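Local coordinates for putative uncharacterized protein PH1780 (PDB 2YZQ) that is of unknown function but binds S-adenosylmethionine through its CBS domains, probably as a regulatory ligand, at residues M7-T19 with F35-I48. Numbering follows the deposited sequence.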
# COMPACT_ATOMS: atom_id res chain seq x y z
N MET A 7 8.12 9.03 10.45
CA MET A 7 8.62 7.68 10.69
C MET A 7 8.24 7.14 12.06
O MET A 7 7.83 7.89 12.95
CB MET A 7 10.14 7.66 10.58
CG MET A 7 10.83 8.45 11.69
SD MET A 7 12.62 8.44 11.56
CE MET A 7 13.10 8.73 13.28
N THR A 8 8.36 5.82 12.21
CA THR A 8 8.10 5.17 13.49
C THR A 8 9.51 4.98 14.04
O THR A 8 10.35 4.35 13.40
CB THR A 8 7.45 3.78 13.32
OG1 THR A 8 6.11 3.94 12.85
CG2 THR A 8 7.44 3.03 14.65
N GLN A 9 9.79 5.53 15.22
CA GLN A 9 11.14 5.41 15.77
C GLN A 9 11.45 4.09 16.46
O GLN A 9 10.55 3.35 16.84
CB GLN A 9 11.40 6.55 16.76
CG GLN A 9 11.01 7.92 16.25
CD GLN A 9 11.80 9.02 16.91
OE1 GLN A 9 12.85 9.42 16.42
NE2 GLN A 9 11.31 9.50 18.05
N ASN A 10 12.74 3.82 16.59
CA ASN A 10 13.25 2.63 17.26
C ASN A 10 12.61 1.32 16.84
O ASN A 10 12.00 0.62 17.64
CB ASN A 10 13.10 2.82 18.77
CG ASN A 10 13.70 4.12 19.25
OD1 ASN A 10 14.91 4.32 19.17
ND2 ASN A 10 12.86 5.02 19.76
N PRO A 11 12.77 0.95 15.56
CA PRO A 11 12.19 -0.30 15.07
C PRO A 11 12.90 -1.52 15.65
O PRO A 11 14.10 -1.48 15.90
CB PRO A 11 12.38 -0.19 13.57
CG PRO A 11 13.68 0.53 13.47
CD PRO A 11 13.50 1.64 14.48
N VAL A 12 12.14 -2.58 15.87
CA VAL A 12 12.74 -3.81 16.37
C VAL A 12 13.51 -4.38 15.19
O VAL A 12 13.00 -4.43 14.07
CB VAL A 12 11.66 -4.81 16.84
CG1 VAL A 12 11.08 -4.37 18.17
CG2 VAL A 12 10.55 -4.90 15.80
N THR A 13 14.75 -4.77 15.43
CA THR A 13 15.59 -5.32 14.37
C THR A 13 16.02 -6.74 14.70
O THR A 13 15.77 -7.24 15.79
CB THR A 13 16.86 -4.47 14.19
OG1 THR A 13 17.66 -4.56 15.37
CG2 THR A 13 16.50 -3.01 13.93
N ILE A 14 16.67 -7.37 13.73
CA ILE A 14 17.16 -8.73 13.92
C ILE A 14 18.63 -8.77 13.54
O ILE A 14 19.01 -8.35 12.45
CB ILE A 14 16.38 -9.74 13.05
CG1 ILE A 14 14.92 -9.78 13.49
CG2 ILE A 14 17.02 -11.12 13.18
CD1 ILE A 14 14.08 -10.82 12.77
N THR A 15 19.45 -9.27 14.46
CA THR A 15 20.88 -9.36 14.22
C THR A 15 21.25 -10.74 13.71
O THR A 15 20.83 -11.75 14.27
CB THR A 15 21.67 -9.09 15.52
OG1 THR A 15 21.38 -7.77 15.99
CG2 THR A 15 23.17 -9.23 15.26
N LEU A 16 22.03 -10.77 12.63
CA LEU A 16 22.48 -12.03 12.05
C LEU A 16 23.76 -12.44 12.77
O LEU A 16 24.51 -11.59 13.24
CB LEU A 16 22.76 -11.84 10.55
CG LEU A 16 21.61 -11.34 9.68
CD1 LEU A 16 22.11 -11.11 8.26
CD2 LEU A 16 20.47 -12.35 9.71
N PRO A 17 24.03 -13.75 12.85
CA PRO A 17 23.22 -14.86 12.32
C PRO A 17 21.91 -15.05 13.09
O PRO A 17 21.82 -14.75 14.27
CB PRO A 17 24.15 -16.06 12.47
CG PRO A 17 25.52 -15.46 12.42
CD PRO A 17 25.35 -14.24 13.29
N ALA A 18 20.90 -15.58 12.39
CA ALA A 18 19.60 -15.83 12.99
C ALA A 18 18.94 -17.02 12.31
O ALA A 18 19.29 -17.37 11.18
CB ALA A 18 18.72 -14.59 12.86
N THR A 19 17.97 -17.63 12.99
CA THR A 19 17.26 -18.78 12.46
C THR A 19 16.42 -18.41 11.24
O THR A 19 15.17 -18.49 11.32
CB THR A 19 16.33 -19.40 13.53
OG1 THR A 19 17.08 -19.63 14.73
CG2 THR A 19 15.76 -20.72 13.05
N PHE A 35 11.26 -6.75 9.43
CA PHE A 35 12.23 -6.25 10.39
C PHE A 35 13.53 -5.83 9.72
O PHE A 35 14.00 -6.50 8.80
CB PHE A 35 12.59 -7.33 11.42
CG PHE A 35 11.44 -7.82 12.24
CD1 PHE A 35 10.73 -6.95 13.07
CD2 PHE A 35 11.07 -9.16 12.21
CE1 PHE A 35 9.68 -7.42 13.86
CE2 PHE A 35 10.03 -9.63 13.00
CZ PHE A 35 9.33 -8.76 13.82
N PRO A 36 14.11 -4.70 10.15
CA PRO A 36 15.37 -4.29 9.52
C PRO A 36 16.42 -5.29 10.00
O PRO A 36 16.35 -5.76 11.14
CB PRO A 36 15.61 -2.89 10.10
CG PRO A 36 14.21 -2.40 10.37
CD PRO A 36 13.55 -3.61 10.97
N VAL A 37 17.38 -5.62 9.15
CA VAL A 37 18.42 -6.58 9.51
C VAL A 37 19.76 -5.86 9.69
O VAL A 37 20.17 -5.07 8.83
CB VAL A 37 18.59 -7.67 8.43
CG1 VAL A 37 19.67 -8.65 8.85
CG2 VAL A 37 17.28 -8.38 8.22
N VAL A 38 20.43 -6.14 10.80
CA VAL A 38 21.71 -5.52 11.10
C VAL A 38 22.80 -6.53 11.44
O VAL A 38 22.51 -7.69 11.75
CB VAL A 38 21.57 -4.55 12.30
CG1 VAL A 38 20.54 -3.47 11.98
CG2 VAL A 38 21.17 -5.32 13.54
N ASN A 39 24.05 -6.08 11.39
CA ASN A 39 25.16 -6.96 11.73
C ASN A 39 25.52 -6.74 13.20
O ASN A 39 24.83 -6.00 13.91
CB ASN A 39 26.38 -6.70 10.83
CG ASN A 39 26.83 -5.25 10.85
OD1 ASN A 39 26.61 -4.52 11.82
ND2 ASN A 39 27.50 -4.83 9.78
N LYS A 40 26.59 -7.37 13.66
CA LYS A 40 27.00 -7.24 15.05
C LYS A 40 27.17 -5.79 15.47
O LYS A 40 26.74 -5.40 16.56
CB LYS A 40 28.29 -8.02 15.31
CG LYS A 40 28.75 -8.00 16.76
CD LYS A 40 27.69 -8.58 17.69
CE LYS A 40 28.16 -8.60 19.14
NZ LYS A 40 29.35 -9.48 19.33
N GLU A 41 27.80 -4.99 14.62
CA GLU A 41 28.03 -3.57 14.90
C GLU A 41 26.70 -2.81 14.97
O GLU A 41 26.64 -1.71 15.51
CB GLU A 41 28.91 -2.94 13.82
CG GLU A 41 30.38 -3.31 13.89
CD GLU A 41 31.05 -2.79 15.15
OE1 GLU A 41 30.90 -1.58 15.45
OE2 GLU A 41 31.73 -3.58 15.84
N GLY A 42 25.65 -3.40 14.40
CA GLY A 42 24.35 -2.75 14.42
C GLY A 42 24.04 -1.96 13.16
O GLY A 42 23.04 -1.24 13.11
N LYS A 43 24.89 -2.08 12.15
CA LYS A 43 24.68 -1.37 10.90
C LYS A 43 23.66 -2.11 10.05
O LYS A 43 23.60 -3.33 10.06
CB LYS A 43 25.99 -1.24 10.12
CG LYS A 43 27.09 -0.50 10.88
CD LYS A 43 28.30 -0.25 9.99
CE LYS A 43 29.40 0.46 10.75
NZ LYS A 43 29.89 -0.34 11.91
N LEU A 44 22.86 -1.35 9.30
CA LEU A 44 21.84 -1.94 8.44
C LEU A 44 22.47 -2.74 7.30
O LEU A 44 23.37 -2.25 6.62
CB LEU A 44 20.95 -0.84 7.86
CG LEU A 44 19.79 -1.29 6.96
CD1 LEU A 44 18.72 -2.00 7.78
CD2 LEU A 44 19.20 -0.08 6.26
N VAL A 45 21.98 -3.96 7.10
CA VAL A 45 22.48 -4.81 6.03
C VAL A 45 21.34 -5.30 5.15
O VAL A 45 21.57 -6.00 4.16
CB VAL A 45 23.28 -6.02 6.58
CG1 VAL A 45 24.52 -5.52 7.31
CG2 VAL A 45 22.41 -6.84 7.52
N GLY A 46 20.11 -4.94 5.51
CA GLY A 46 18.96 -5.36 4.73
C GLY A 46 17.66 -5.41 5.51
O GLY A 46 17.58 -4.90 6.63
N ILE A 47 16.63 -6.01 4.92
CA ILE A 47 15.34 -6.14 5.58
C ILE A 47 14.74 -7.50 5.28
O ILE A 47 14.96 -8.07 4.21
CB ILE A 47 14.36 -5.03 5.11
CG1 ILE A 47 13.14 -4.99 6.02
CG2 ILE A 47 13.92 -5.30 3.68
CD1 ILE A 47 12.23 -3.80 5.78
N ILE A 48 14.00 -8.04 6.24
CA ILE A 48 13.36 -9.34 6.07
C ILE A 48 11.86 -9.22 6.31
O ILE A 48 11.42 -8.66 7.31
CB ILE A 48 13.96 -10.40 7.03
CG1 ILE A 48 13.34 -11.77 6.75
CG2 ILE A 48 13.72 -10.00 8.48
CD1 ILE A 48 13.62 -12.29 5.36
O HOH W 1 23.46 -5.79 16.37
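In the first CBS domain, the short strand 14-15 forms the parallel edge of a three-stranded sheet, pairing with strand 34-38, which turns back antiparallel into strand 44-49. Three backbone bonds fix the register. Ile14 N donates to Pro36 O at 3.1 Å. Val38 N returns a bond to Ile14 O at 3.1 Å, nearly straight at the hydrogen (168°). Leu16 N then reaches Val38 O at 3.2 Å. Ile14 and Val37 turn to one face of the sheet, and beside this pair the Phe35 ring is met by two aliphatic groups. Val12 CG2 comes within 3.3 Å of Phe35 CE1, while CD1 of Ile14 lies 3.5 Å from Phe35 CD2 and reaches the ring because CG1 stands anti to the carbonyl carbon (chi1 -64°) and the chain then runs on extended. Both methyls approach the ring obliquely. Farther along, Leu16 crosses Val37 at about a right angle, its CG only 3.4 Å from Val37 CG1, tighter than normal carbon contact. The other face carries Thr15 over Val38, with Thr15 OG1 3.5 Å from Val38 CG2; that hydroxyl also shares a water with Asn39 O, linking the edge strand to the 39-42 type I turn. Pro36 and Val38 pack in turn on strand 103-108. Replacing Phe35 with an alanine would probably leave the Val12 and Ile14 methyls without the ring they pack against, opening a gap between them. Backbone bonding thus sets the alignment of the edge strand, whereas its side chains add mainly apolar contacts, with one water-mediated polar link.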